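450aa long hypothetical fmu protein (Pyrococcus horikoshii, PDB 2YXL) probably methylates carbon 5 of cytosine in RNA, with S-adenosylmethionine as methyl donor. Local coordinates at residues 209-214 with 223-228. Sequence-based numbering, arbitrary orientation.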
loop_
_atom_site.group_PDB
_atom_site.type_symbol
_atom_site.label_atom_id
_atom_site.label_comp_id
_atom_site.label_asym_id
_atom_site.label_seq_id
_atom_site.Cartn_x
_atom_site.Cartn_y
_atom_site.Cartn_z
ATOM N N GLY A 209 -10.020 10.856 20.598
ATOM C CA GLY A 209 -9.109 9.957 21.301
ATOM C C GLY A 209 -8.019 9.435 20.384
ATOM O O GLY A 209 -7.742 8.234 20.364
ATOM N N VAL A 210 -7.397 10.337 19.626
ATOM C CA VAL A 210 -6.397 9.952 18.633
ATOM C C VAL A 210 -4.986 10.306 19.091
ATOM O O VAL A 210 -4.670 11.471 19.335
ATOM C CB VAL A 210 -6.686 10.578 17.238
ATOM C CG1 VAL A 210 -5.668 10.107 16.211
ATOM C CG2 VAL A 210 -8.095 10.234 16.771
ATOM N N GLU A 211 -4.152 9.278 19.210
ATOM C CA GLU A 211 -2.746 9.425 19.555
ATOM C C GLU A 211 -1.967 9.838 18.302
ATOM O O GLU A 211 -2.035 9.165 17.267
ATOM C CB GLU A 211 -2.222 8.103 20.112
ATOM C CG GLU A 211 -0.849 8.164 20.763
ATOM C CD GLU A 211 -0.486 6.869 21.486
ATOM O OE1 GLU A 211 0.675 6.747 21.934
ATOM O OE2 GLU A 211 -1.356 5.976 21.615
ATOM N N VAL A 212 -1.238 10.951 18.404
ATOM C CA VAL A 212 -0.553 11.555 17.259
ATOM C C VAL A 212 0.950 11.715 17.510
ATOM O O VAL A 212 1.364 12.196 18.568
ATOM C CB VAL A 212 -1.149 12.946 16.907
ATOM C CG1 VAL A 212 -0.669 13.411 15.536
ATOM C CG2 VAL A 212 -2.675 12.918 16.954
ATOM N N VAL A 213 1.756 11.302 16.533
ATOM C CA VAL A 213 3.202 11.532 16.569
ATOM C C VAL A 213 3.683 12.192 15.272
ATOM O O VAL A 213 3.489 11.667 14.175
ATOM C CB VAL A 213 4.020 10.242 16.908
ATOM C CG1 VAL A 213 3.578 9.063 16.061
ATOM C CG2 VAL A 213 5.525 10.482 16.756
ATOM N N ARG A 214 4.294 13.359 15.428
ATOM C CA ARG A 214 4.762 14.168 14.320
ATOM C C ARG A 214 6.082 13.620 13.777
ATOM O O ARG A 214 6.971 13.252 14.547
ATOM C CB ARG A 214 4.929 15.614 14.790
ATOM C CG ARG A 214 5.032 16.620 13.671
ATOM C CD ARG A 214 4.959 18.041 14.181
ATOM N NE ARG A 214 5.028 18.966 13.056
ATOM C CZ ARG A 214 5.104 20.288 13.152
ATOM N NH1 ARG A 214 5.160 21.011 12.042
ATOM N NH2 ARG A 214 5.123 20.888 14.341
ATOM N N LYS A 223 1.866 10.582 12.188
ATOM C CA LYS A 223 1.452 9.207 12.416
ATOM C C LYS A 223 0.359 9.205 13.478
ATOM O O LYS A 223 0.537 9.754 14.567
ATOM C CB LYS A 223 2.641 8.325 12.802
ATOM C CG LYS A 223 3.654 8.159 11.667
ATOM C CD LYS A 223 4.902 7.384 12.095
ATOM C CE LYS A 223 5.810 7.067 10.888
ATOM N NZ LYS A 223 6.525 8.271 10.333
ATOM N N ILE A 224 -0.789 8.633 13.131
ATOM C CA ILE A 224 -1.918 8.537 14.051
ATOM C C ILE A 224 -2.246 7.077 14.343
ATOM O O ILE A 224 -2.188 6.229 13.452
ATOM C CB ILE A 224 -3.172 9.318 13.552
ATOM C CG1 ILE A 224 -3.735 8.720 12.255
ATOM C CG2 ILE A 224 -2.846 10.803 13.381
ATOM C CD1 ILE A 224 -5.139 9.198 11.899
ATOM N N LYS A 225 -2.567 6.788 15.600
ATOM C CA LYS A 225 -2.867 5.427 16.025
ATOM C C LYS A 225 -4.328 5.103 15.726
ATOM O O LYS A 225 -5.237 5.725 16.284
ATOM C CB LYS A 225 -2.560 5.245 17.518
ATOM C CG LYS A 225 -2.397 3.793 17.961
ATOM C CD LYS A 225 -1.919 3.712 19.404
ATOM C CE LYS A 225 -1.244 2.383 19.718
ATOM N NZ LYS A 225 -2.212 1.260 19.872
ATOM N N GLY A 226 -4.541 4.133 14.840
ATOM C CA GLY A 226 -5.881 3.690 14.464
ATOM C C GLY A 226 -6.654 3.075 15.622
ATOM O O GLY A 226 -6.091 2.869 16.699
ATOM N N PRO A 227 -7.953 2.778 15.412
ATOM C CA PRO A 227 -8.681 3.007 14.164
ATOM C C PRO A 227 -9.172 4.448 14.019
ATOM O O PRO A 227 -9.497 5.101 15.012
ATOM C CB PRO A 227 -9.861 2.045 14.270
ATOM C CG PRO A 227 -10.111 1.912 15.730
ATOM C CD PRO A 227 -8.808 2.163 16.444
ATOM N N TYR A 228 -9.214 4.929 12.780
ATOM C CA TYR A 228 -9.651 6.286 12.489
ATOM C C TYR A 228 -10.583 6.315 11.282
ATOM O O TYR A 228 -10.201 5.918 10.178
ATOM C CB TYR A 228 -8.441 7.191 12.254
ATOM C CG TYR A 228 -8.778 8.657 12.103
ATOM C CD1 TYR A 228 -9.024 9.451 13.222
ATOM C CD2 TYR A 228 -8.838 9.253 10.843
ATOM C CE1 TYR A 228 -9.330 10.800 13.093
ATOM C CE2 TYR A 228 -9.142 10.602 10.702
ATOM C CZ TYR A 228 -9.385 11.370 11.832
ATOM O OH TYR A 228 -9.685 12.706 11.708
#
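Val-210 has CG1 anti to its backbone N (chi1 -177°), which sends that methyl onto Ile-224, 3.7 Å from the Ile-224 CB, and turns CG2 to the ring of Tyr-228. CG2 arrives at the ring's edge, near its plane, 3.8 Å from CD1 of Tyr-228. Ile-224 covers part of one face of the same ring, its CD1 lying 3.6 Å above the plane and offset toward the rim, while the Ile-224 and Val-212 side chains lie side by side, CG2 of Ile-224 against CG1 of Val-212. An alanine at Val-210 would probably open a gap beside Ile-224 CB and strip the Tyr-228 ring of its neighbour at the CD1 edge.

The backbones form an antiparallel ladder. Val-213 and Lys-223 are a hydrogen-bonded pair, with N to O distances of 2.8 Å in both directions; Val-212 and Ile-224 are the non-hydrogen-bonded pair next to it. Further along, Lys-225 N donates to Glu-211 O at 3.0 Å. On the face of Val-213 and Lys-223, CG1 of Val-213 packs 3.5 Å from CB of Lys-223. Glu-211 and Lys-225 point the same way, side by side, but OE2 of Glu-211 stays 5.1 Å from NZ of Lys-225: the carboxylate meets the lysine's aliphatic part, at CD, and the ammonium makes its salt bridge with Glu-185.

This is a beta hairpin of the ferredoxin-like domain, away from the cofactor site. Strand 212-214 is an edge strand of a four-stranded antiparallel sheet, and 221-225 lies between it and strand 186-191, whose Trp-186 touches Glu-211, Val-213, Lys-223 and Lys-225. On the other face, Val-212, Ile-224 and Tyr-228 pack against Leu-205 of helix 198-207.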